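Local coordinates for protein glucoamylase (PDB 1LF6) that hydrolyses starch-type glucans, removing terminal alpha-1,4-linked glucose units one after another from the non-reducing chain ends and releasing beta-D-glucose, at residues S322-R330 with Y581-H591; A33-G41 with L644-L652. All blocks are in the same frame, centred on the assembly; numbering follows the deposited sequence.

Overall arrangement
From the N terminus, the chain first passes through 33-41, which runs into edge strand 39-42 of the seven-stranded antiparallel sheet in the N-terminal beta-sandwich. It reaches the (alpha/alpha) barrel, where 322-330 lies in the loop between helices 296-306 and 342-355. Interaction 1 closes a loop of 250 residues when 581-591, a second barrel loop, returns to 322-330. Interaction 2 closes the far longer loop of 602 residues as 644-652, just before helix 653-668, packs on 33-41. Interaction 1 is therefore nested inside interaction 2. Their centres lie about 12 Å apart and they touch: W325 N approaches D647 O at 3.1 Å, a probable hydrogen bond, joining the loops of the probable substrate site to the interdomain seam.

Interaction 1 (S322-R330 with Y581-H591); sequences SIPWGDGQR and YGEPSKTELYH
W325, lodged among Y581, E583, L589 and Y590, is the centre of an aromatic cluster on two loops of the (alpha/alpha) barrel of this family 15 glycosidase. By similarity to a close relative W325 binds substrate, and the Y581 side chain lies about 8 Å from that of E438, the probable proton donor, so the cluster illustrates how an indole of the probable substrate site can be fixed from several directions.

The aromatic contacts are of two sorts. Toward Y581 the indole presents its six-membered edge to the phenol face, a T-shaped pair with planes at 89° and centroids 5.4 Å apart. Y590 instead lies over one indole face: its CB makes a CH-pi contact 3.5 Å from the centroid of the W325 five-membered ring, while its own ring leans obliquely across the six-membered part, with Y590 CD2 reaching W325 CZ3 at 3.4 Å. CG of Y590, anti to the backbone N (chi1 170°), brings the CD2 side of the phenol to CZ3 and CE3. The two phenols are held at their far ends too, Y581 OH by Y337 and Y590 OH by N521.

Apolar packing is lighter: L589 CD2 meets the indole edge at W325 CD1, 4.1 Å away. The other methyl, L589 CD1, lies against a carboxylate oxygen, D327 OD1, beside the short 3-10 turn 326-328.

Polar contacts complete the grip. H591 NE2 makes a weak hydrogen bond to G328 O, while its ND1 donates to L589 O and steadies the imidazole. The bend of the E583 chain at chi2 turns its carboxylate to the indole nitrogen; its other oxygen, OE2, accepts from D647 N. The W325 NE1 bond to E583 OE1, modelled unusually short and of doubtful exact length, is nearly straight, lying in the indole plane but arriving from above the carboxylate plane.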
loop_
_atom_site.group_PDB
_atom_site.type_symbol
_atom_site.label_atom_id
_atom_site.label_comp_id
_atom_site.label_asym_id
_atom_site.label_seq_id
_atom_site.Cartn_x
_atom_site.Cartn_y
_atom_site.Cartn_z
ATOM N N SER A 322 -1.021 1.853 3.900
ATOM C CA SER A 322 -0.440 2.969 4.624
ATOM C C SER A 322 -1.295 4.212 4.446
ATOM O O SER A 322 -2.242 4.216 3.663
ATOM C CB SER A 322 0.987 3.255 4.137
ATOM O OG SER A 322 1.007 3.723 2.798
ATOM N N ILE A 323 -0.955 5.259 5.187
ATOM C CA ILE A 323 -1.661 6.528 5.122
ATOM C C ILE A 323 -0.607 7.593 4.832
ATOM O O ILE A 323 -0.078 8.218 5.751
ATOM C CB ILE A 323 -2.353 6.829 6.460
ATOM C CG1 ILE A 323 -3.337 5.703 6.783
ATOM C CG2 ILE A 323 -3.054 8.179 6.396
ATOM C CD1 ILE A 323 -3.927 5.777 8.163
ATOM N N PRO A 324 -0.293 7.810 3.545
ATOM C CA PRO A 324 0.709 8.797 3.123
ATOM C C PRO A 324 0.720 10.100 3.909
ATOM O O PRO A 324 -0.324 10.697 4.172
ATOM C CB PRO A 324 0.404 8.999 1.635
ATOM C CG PRO A 324 -1.024 8.568 1.500
ATOM C CD PRO A 324 -1.080 7.359 2.390
ATOM N N TRP A 325 1.923 10.523 4.287
ATOM C CA TRP A 325 2.108 11.752 5.042
ATOM C C TRP A 325 1.168 11.774 6.242
ATOM O O TRP A 325 0.679 12.833 6.648
ATOM C CB TRP A 325 1.856 12.953 4.126
ATOM C CG TRP A 325 2.734 12.928 2.907
ATOM C CD1 TRP A 325 4.088 13.111 2.869
ATOM C CD2 TRP A 325 2.331 12.646 1.558
ATOM N NE1 TRP A 325 4.552 12.958 1.585
ATOM C CE2 TRP A 325 3.497 12.673 0.759
ATOM C CE3 TRP A 325 1.098 12.372 0.947
ATOM C CZ2 TRP A 325 3.469 12.436 -0.621
ATOM C CZ3 TRP A 325 1.069 12.135 -0.428
ATOM C CH2 TRP A 325 2.249 12.169 -1.195
ATOM N N GLY A 326 0.929 10.590 6.804
ATOM C CA GLY A 326 0.051 10.457 7.954
ATOM C C GLY A 326 0.437 11.368 9.100
ATOM O O GLY A 326 -0.423 11.822 9.857
ATOM N N ASP A 327 1.734 11.633 9.229
ATOM C CA ASP A 327 2.244 12.502 10.284
ATOM C C ASP A 327 1.539 13.855 10.226
ATOM O O ASP A 327 1.295 14.486 11.257
ATOM C CB ASP A 327 3.752 12.702 10.113
ATOM C CG ASP A 327 4.346 13.608 11.174
ATOM O OD1 ASP A 327 5.483 14.086 10.977
ATOM O OD2 ASP A 327 3.680 13.839 12.208
ATOM N N GLY A 328 1.216 14.294 9.013
ATOM C CA GLY A 328 0.543 15.567 8.836
ATOM C C GLY A 328 -0.953 15.437 8.611
ATOM O O GLY A 328 -1.646 16.440 8.433
ATOM N N GLN A 329 -1.457 14.206 8.613
ATOM C CA GLN A 329 -2.883 13.971 8.415
ATOM C C GLN A 329 -3.628 13.881 9.740
ATOM O O GLN A 329 -3.192 13.187 10.662
ATOM C CB GLN A 329 -3.120 12.681 7.620
ATOM C CG GLN A 329 -2.833 12.793 6.130
ATOM C CD GLN A 329 -3.589 11.751 5.321
ATOM O OE1 GLN A 329 -4.818 11.668 5.386
ATOM N NE2 GLN A 329 -2.857 10.954 4.548
ATOM N N ARG A 330 -4.755 14.583 9.832
ATOM C CA ARG A 330 -5.554 14.560 11.050
ATOM C C ARG A 330 -6.129 13.154 11.208
ATOM O O ARG A 330 -6.479 12.497 10.228
ATOM C CB ARG A 330 -6.672 15.608 10.993
ATOM C CG ARG A 330 -7.255 15.939 12.368
ATOM C CD ARG A 330 -8.177 17.154 12.329
ATOM N NE ARG A 330 -9.386 16.910 11.549
ATOM C CZ ARG A 330 -10.348 17.807 11.364
ATOM N NH1 ARG A 330 -10.246 19.016 11.902
ATOM N NH2 ARG A 330 -11.417 17.496 10.643
ATOM N N TYR A 581 2.394 16.653 -6.828
ATOM C CA TYR A 581 1.993 15.651 -5.847
ATOM C C TYR A 581 3.167 15.061 -5.052
ATOM O O TYR A 581 3.619 13.950 -5.325
ATOM C CB TYR A 581 1.215 14.526 -6.545
ATOM C CG TYR A 581 0.580 13.525 -5.599
ATOM C CD1 TYR A 581 0.958 12.183 -5.617
ATOM C CD2 TYR A 581 -0.409 13.917 -4.696
ATOM C CE1 TYR A 581 0.366 11.255 -4.759
ATOM C CE2 TYR A 581 -1.009 12.998 -3.834
ATOM C CZ TYR A 581 -0.612 11.667 -3.873
ATOM O OH TYR A 581 -1.198 10.755 -3.021
ATOM N N GLY A 582 3.648 15.810 -4.060
ATOM C CA GLY A 582 4.757 15.336 -3.242
ATOM C C GLY A 582 5.281 16.384 -2.272
ATOM O O GLY A 582 4.820 17.522 -2.285
ATOM N N GLU A 583 6.249 16.012 -1.434
ATOM C CA GLU A 583 6.813 16.951 -0.459
ATOM C C GLU A 583 7.375 18.201 -1.118
ATOM O O GLU A 583 8.180 18.114 -2.052
ATOM C CB GLU A 583 7.908 16.280 0.375
ATOM C CG GLU A 583 7.368 15.354 1.445
ATOM C CD GLU A 583 7.725 13.909 1.197
ATOM O OE1 GLU A 583 6.882 13.158 0.667
ATOM O OE2 GLU A 583 8.850 13.509 1.544
ATOM N N PRO A 584 6.966 19.386 -0.629
ATOM C CA PRO A 584 7.427 20.666 -1.176
ATOM C C PRO A 584 8.921 20.866 -0.966
ATOM O O PRO A 584 9.617 21.406 -1.825
ATOM C CB PRO A 584 6.583 21.687 -0.417
ATOM C CG PRO A 584 6.427 21.042 0.922
ATOM C CD PRO A 584 6.125 19.598 0.563
ATOM N N SER A 585 9.407 20.422 0.184
ATOM C CA SER A 585 10.816 20.541 0.505
ATOM C C SER A 585 11.209 19.301 1.273
ATOM O O SER A 585 10.371 18.439 1.553
ATOM C CB SER A 585 11.083 21.778 1.369
ATOM O OG SER A 585 10.516 21.631 2.658
ATOM N N LYS A 586 12.488 19.224 1.624
ATOM C CA LYS A 586 13.014 18.083 2.360
ATOM C C LYS A 586 12.496 18.057 3.800
ATOM O O LYS A 586 12.445 16.999 4.428
ATOM C CB LYS A 586 14.545 18.137 2.361
ATOM C CG LYS A 586 15.225 16.815 2.660
ATOM C CD LYS A 586 15.211 15.894 1.450
ATOM C CE LYS A 586 16.028 14.640 1.719
ATOM N NZ LYS A 586 16.363 13.904 0.469
ATOM N N THR A 587 12.097 19.217 4.317
ATOM C CA THR A 587 11.615 19.302 5.693
ATOM C C THR A 587 10.107 19.508 5.841
ATOM O O THR A 587 9.616 19.712 6.952
ATOM C CB THR A 587 12.332 20.438 6.461
ATOM O OG1 THR A 587 11.960 21.707 5.905
ATOM C CG2 THR A 587 13.843 20.275 6.360
ATOM N N GLU A 588 9.372 19.447 4.735
ATOM C CA GLU A 588 7.925 19.637 4.791
ATOM C C GLU A 588 7.148 18.478 4.188
ATOM O O GLU A 588 7.550 17.904 3.175
ATOM C CB GLU A 588 7.540 20.929 4.076
ATOM C CG GLU A 588 8.169 22.171 4.668
ATOM C CD GLU A 588 7.868 23.402 3.848
ATOM O OE1 GLU A 588 6.676 23.763 3.736
ATOM O OE2 GLU A 588 8.819 24.004 3.307
ATOM N N LEU A 589 6.024 18.149 4.817
ATOM C CA LEU A 589 5.167 17.060 4.366
ATOM C C LEU A 589 4.137 17.562 3.356
ATOM O O LEU A 589 3.802 18.747 3.335
ATOM C CB LEU A 589 4.450 16.439 5.566
ATOM C CG LEU A 589 5.362 15.893 6.669
ATOM C CD1 LEU A 589 4.572 15.726 7.959
ATOM C CD2 LEU A 589 5.981 14.576 6.219
ATOM N N TYR A 590 3.638 16.655 2.522
ATOM C CA TYR A 590 2.641 17.006 1.515
ATOM C C TYR A 590 1.269 17.227 2.152
ATOM O O TYR A 590 0.750 16.351 2.853
ATOM C CB TYR A 590 2.530 15.900 0.460
ATOM C CG TYR A 590 1.362 16.085 -0.483
ATOM C CD1 TYR A 590 1.423 16.998 -1.529
ATOM C CD2 TYR A 590 0.171 15.381 -0.291
ATOM C CE1 TYR A 590 0.326 17.211 -2.360
ATOM C CE2 TYR A 590 -0.933 15.589 -1.116
ATOM C CZ TYR A 590 -0.849 16.508 -2.147
ATOM O OH TYR A 590 -1.946 16.744 -2.949
ATOM N N HIS A 591 0.683 18.396 1.902
ATOM C CA HIS A 591 -0.630 18.724 2.441
ATOM C C HIS A 591 -1.574 19.246 1.359
ATOM O O HIS A 591 -2.595 19.864 1.663
ATOM C CB HIS A 591 -0.510 19.761 3.565
ATOM C CG HIS A 591 0.080 19.218 4.832
ATOM N ND1 HIS A 591 1.425 18.953 4.980
ATOM C CD2 HIS A 591 -0.501 18.874 6.007
ATOM C CE1 HIS A 591 1.648 18.470 6.190
ATOM N NE2 HIS A 591 0.495 18.412 6.833
#

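Interaction 2 (A33-G41 with L644-L652); sequences ASAQKQGVG and LPTDSASPL
S34, A35 and Q36 meet D647 and S650 at a buried seam between the N-terminal beta-sandwich and the (alpha/alpha) barrel, just ahead of edge strand 39-42 on one side and helix 653-668 on the other. It is a worked example of two irregular segments joined by a few side-chain hydroxyls rather than by paired strands.

Two direct bonds lead the first shell. S650 OG donates to A35 O over 2.7 Å, lying in the carbonyl plane on a lone pair. S34 OG, anti to its own backbone N (chi1 172°), swings out to D647 OD1 at 2.9 Å and meets it on the syn side, 22° out of the carboxylate plane. Between these bonds A35 CB lies against backbone, 3.6 Å from D647 O and similarly near S648 O. The bend of Q36 at chi2 (64°) brings its amide obliquely across the CB-CG side of P645, with Q36 NE2 3.6 Å from P645 CB. Further along, V40 CG1 touches P651 CD at 3.7 Å, the valine methyl lying against the ring of a proline that follows a cis peptide bond.

The next shell positions these groups. N629 holds the Q36 amide at OE1. K37 NZ donates to S34 O and forms a salt bridge with E61, tying the loop before strand 39-42 to strand 58-63. On the barrel side T646 OG1 accepts from S648 N in an ST turn. Farther out, D647 packs on W325, a likely substrate-binding residue, so the seam adjoins the loops of the probable substrate site.

One water bridges the segments: it accepts from Q36 NE2 and donates to both T646 O and S648 O, the first of these at 2.7 Å from the water oxygen.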
loop_
_atom_site.group_PDB
_atom_site.type_symbol
_atom_site.label_atom_id
_atom_site.label_comp_id
_atom_site.label_asym_id
_atom_site.label_seq_id
_atom_site.Cartn_x
_atom_site.Cartn_y
_atom_site.Cartn_z
ATOM N N ALA A 33 0.515 7.446 11.734
ATOM C CA ALA A 33 1.951 7.191 11.677
ATOM C C ALA A 33 2.550 7.414 10.289
ATOM O O ALA A 33 1.837 7.484 9.289
ATOM C CB ALA A 33 2.240 5.757 12.139
ATOM N N SER A 34 3.874 7.522 10.245
ATOM C CA SER A 34 4.588 7.715 8.994
ATOM C C SER A 34 4.187 6.609 8.019
ATOM O O SER A 34 4.075 5.439 8.403
ATOM C CB SER A 34 6.096 7.661 9.236
ATOM O OG SER A 34 6.806 7.658 8.013
ATOM N N ALA A 35 3.978 6.984 6.759
ATOM C CA ALA A 35 3.579 6.034 5.728
ATOM C C ALA A 35 4.729 5.160 5.223
ATOM O O ALA A 35 4.502 4.202 4.479
ATOM C CB ALA A 35 2.928 6.774 4.561
ATOM N N GLN A 36 5.958 5.496 5.605
ATOM C CA GLN A 36 7.126 4.702 5.215
ATOM C C GLN A 36 7.139 3.510 6.171
ATOM O O GLN A 36 7.351 3.663 7.378
ATOM C CB GLN A 36 8.411 5.537 5.347
ATOM C CG GLN A 36 9.699 4.734 5.496
ATOM C CD GLN A 36 10.043 3.861 4.286
ATOM O OE1 GLN A 36 11.006 3.096 4.335
ATOM N NE2 GLN A 36 9.265 3.971 3.204
ATOM N N LYS A 37 6.900 2.322 5.627
ATOM C CA LYS A 37 6.836 1.129 6.451
ATOM C C LYS A 37 8.034 0.202 6.357
ATOM O O LYS A 37 8.566 -0.043 5.275
ATOM C CB LYS A 37 5.560 0.339 6.118
ATOM C CG LYS A 37 4.279 1.151 6.217
ATOM C CD LYS A 37 4.098 1.748 7.602
ATOM C CE LYS A 37 2.766 2.471 7.713
ATOM N NZ LYS A 37 2.604 3.157 9.032
ATOM N N GLN A 38 8.441 -0.317 7.510
ATOM C CA GLN A 38 9.558 -1.256 7.599
ATOM C C GLN A 38 9.030 -2.639 7.268
ATOM O O GLN A 38 9.788 -3.534 6.895
ATOM C CB GLN A 38 10.131 -1.272 9.017
ATOM C CG GLN A 38 10.977 -0.070 9.372
ATOM C CD GLN A 38 11.377 -0.081 10.829
ATOM O OE1 GLN A 38 10.527 0.013 11.711
ATOM N NE2 GLN A 38 12.671 -0.206 11.092
ATOM N N GLY A 39 7.720 -2.805 7.412
ATOM C CA GLY A 39 7.110 -4.088 7.117
ATOM C C GLY A 39 5.603 -4.075 7.251
ATOM O O GLY A 39 5.028 -3.175 7.868
ATOM N N VAL A 40 4.968 -5.074 6.653
ATOM C CA VAL A 40 3.525 -5.226 6.711
ATOM C C VAL A 40 3.254 -6.721 6.785
ATOM O O VAL A 40 4.030 -7.517 6.260
ATOM C CB VAL A 40 2.822 -4.629 5.465
ATOM C CG1 VAL A 40 3.151 -3.148 5.345
ATOM C CG2 VAL A 40 3.247 -5.382 4.203
ATOM N N GLY A 41 2.169 -7.112 7.446
ATOM C CA GLY A 41 1.882 -8.530 7.542
ATOM C C GLY A 41 0.481 -8.901 7.972
ATOM O O GLY A 41 -0.307 -8.066 8.403
ATOM N N LEU A 644 16.327 7.827 -1.731
ATOM C CA LEU A 644 15.681 7.265 -0.546
ATOM C C LEU A 644 14.189 7.601 -0.580
ATOM O O LEU A 644 13.781 8.575 -1.221
ATOM C CB LEU A 644 16.327 7.823 0.734
ATOM C CG LEU A 644 17.767 7.353 1.008
ATOM C CD1 LEU A 644 18.343 8.101 2.201
ATOM C CD2 LEU A 644 17.778 5.839 1.256
ATOM N N PRO A 645 13.355 6.800 0.111
ATOM C CA PRO A 645 11.901 7.017 0.144
ATOM C C PRO A 645 11.478 8.362 0.730
ATOM O O PRO A 645 12.119 8.880 1.648
ATOM C CB PRO A 645 11.383 5.859 1.009
ATOM C CG PRO A 645 12.486 4.826 0.952
ATOM C CD PRO A 645 13.733 5.668 0.976
ATOM N N THR A 646 10.407 8.932 0.187
ATOM C CA THR A 646 9.875 10.181 0.725
ATOM C C THR A 646 8.829 9.671 1.710
ATOM O O THR A 646 8.847 8.488 2.048
ATOM C CB THR A 646 9.193 11.041 -0.363
ATOM O OG1 THR A 646 8.036 10.360 -0.868
ATOM C CG2 THR A 646 10.165 11.316 -1.507
ATOM N N ASP A 647 7.928 10.525 2.181
ATOM C CA ASP A 647 6.917 10.031 3.103
ATOM C C ASP A 647 5.657 9.616 2.345
ATOM O O ASP A 647 4.561 9.570 2.904
ATOM C CB ASP A 647 6.559 11.076 4.158
ATOM C CG ASP A 647 6.060 10.434 5.444
ATOM O OD1 ASP A 647 6.911 9.923 6.212
ATOM O OD2 ASP A 647 4.826 10.406 5.676
ATOM N N SER A 648 5.833 9.318 1.066
ATOM C CA SER A 648 4.731 8.900 0.216
ATOM C C SER A 648 4.274 7.509 0.640
ATOM O O SER A 648 4.901 6.865 1.489
ATOM C CB SER A 648 5.184 8.877 -1.242
ATOM O OG SER A 648 6.310 8.028 -1.391
ATOM N N ALA A 649 3.180 7.051 0.048
ATOM C CA ALA A 649 2.646 5.740 0.363
ATOM C C ALA A 649 3.692 4.637 0.173
ATOM O O ALA A 649 4.544 4.709 -0.715
ATOM C CB ALA A 649 1.423 5.454 -0.518
ATOM N N SER A 650 3.622 3.633 1.038
ATOM C CA SER A 650 4.500 2.469 0.971
ATOM C C SER A 650 3.933 1.425 1.931
ATOM O O SER A 650 3.501 1.745 3.035
ATOM C CB SER A 650 5.927 2.817 1.377
ATOM O OG SER A 650 6.061 2.782 2.782
ATOM N N PRO A 651 3.891 0.160 1.501
ATOM C CA PRO A 651 4.316 -0.288 0.167
ATOM C C PRO A 651 3.317 0.096 -0.924
ATOM O O PRO A 651 2.107 0.025 -0.703
ATOM C CB PRO A 651 4.423 -1.810 0.336
ATOM C CG PRO A 651 3.405 -2.114 1.402
ATOM C CD PRO A 651 3.621 -0.982 2.389
ATOM N N LEU A 652 3.812 0.521 -2.088
ATOM C CA LEU A 652 2.915 0.845 -3.200
ATOM C C LEU A 652 2.771 -0.480 -3.934
ATOM O O LEU A 652 3.685 -0.919 -4.637
ATOM C CB LEU A 652 3.514 1.907 -4.137
ATOM C CG LEU A 652 2.588 2.355 -5.277
ATOM C CD1 LEU A 652 1.368 3.063 -4.698
ATOM C CD2 LEU A 652 3.312 3.289 -6.226
HETATM O O HOH W 1 7.561 6.076 2.041
#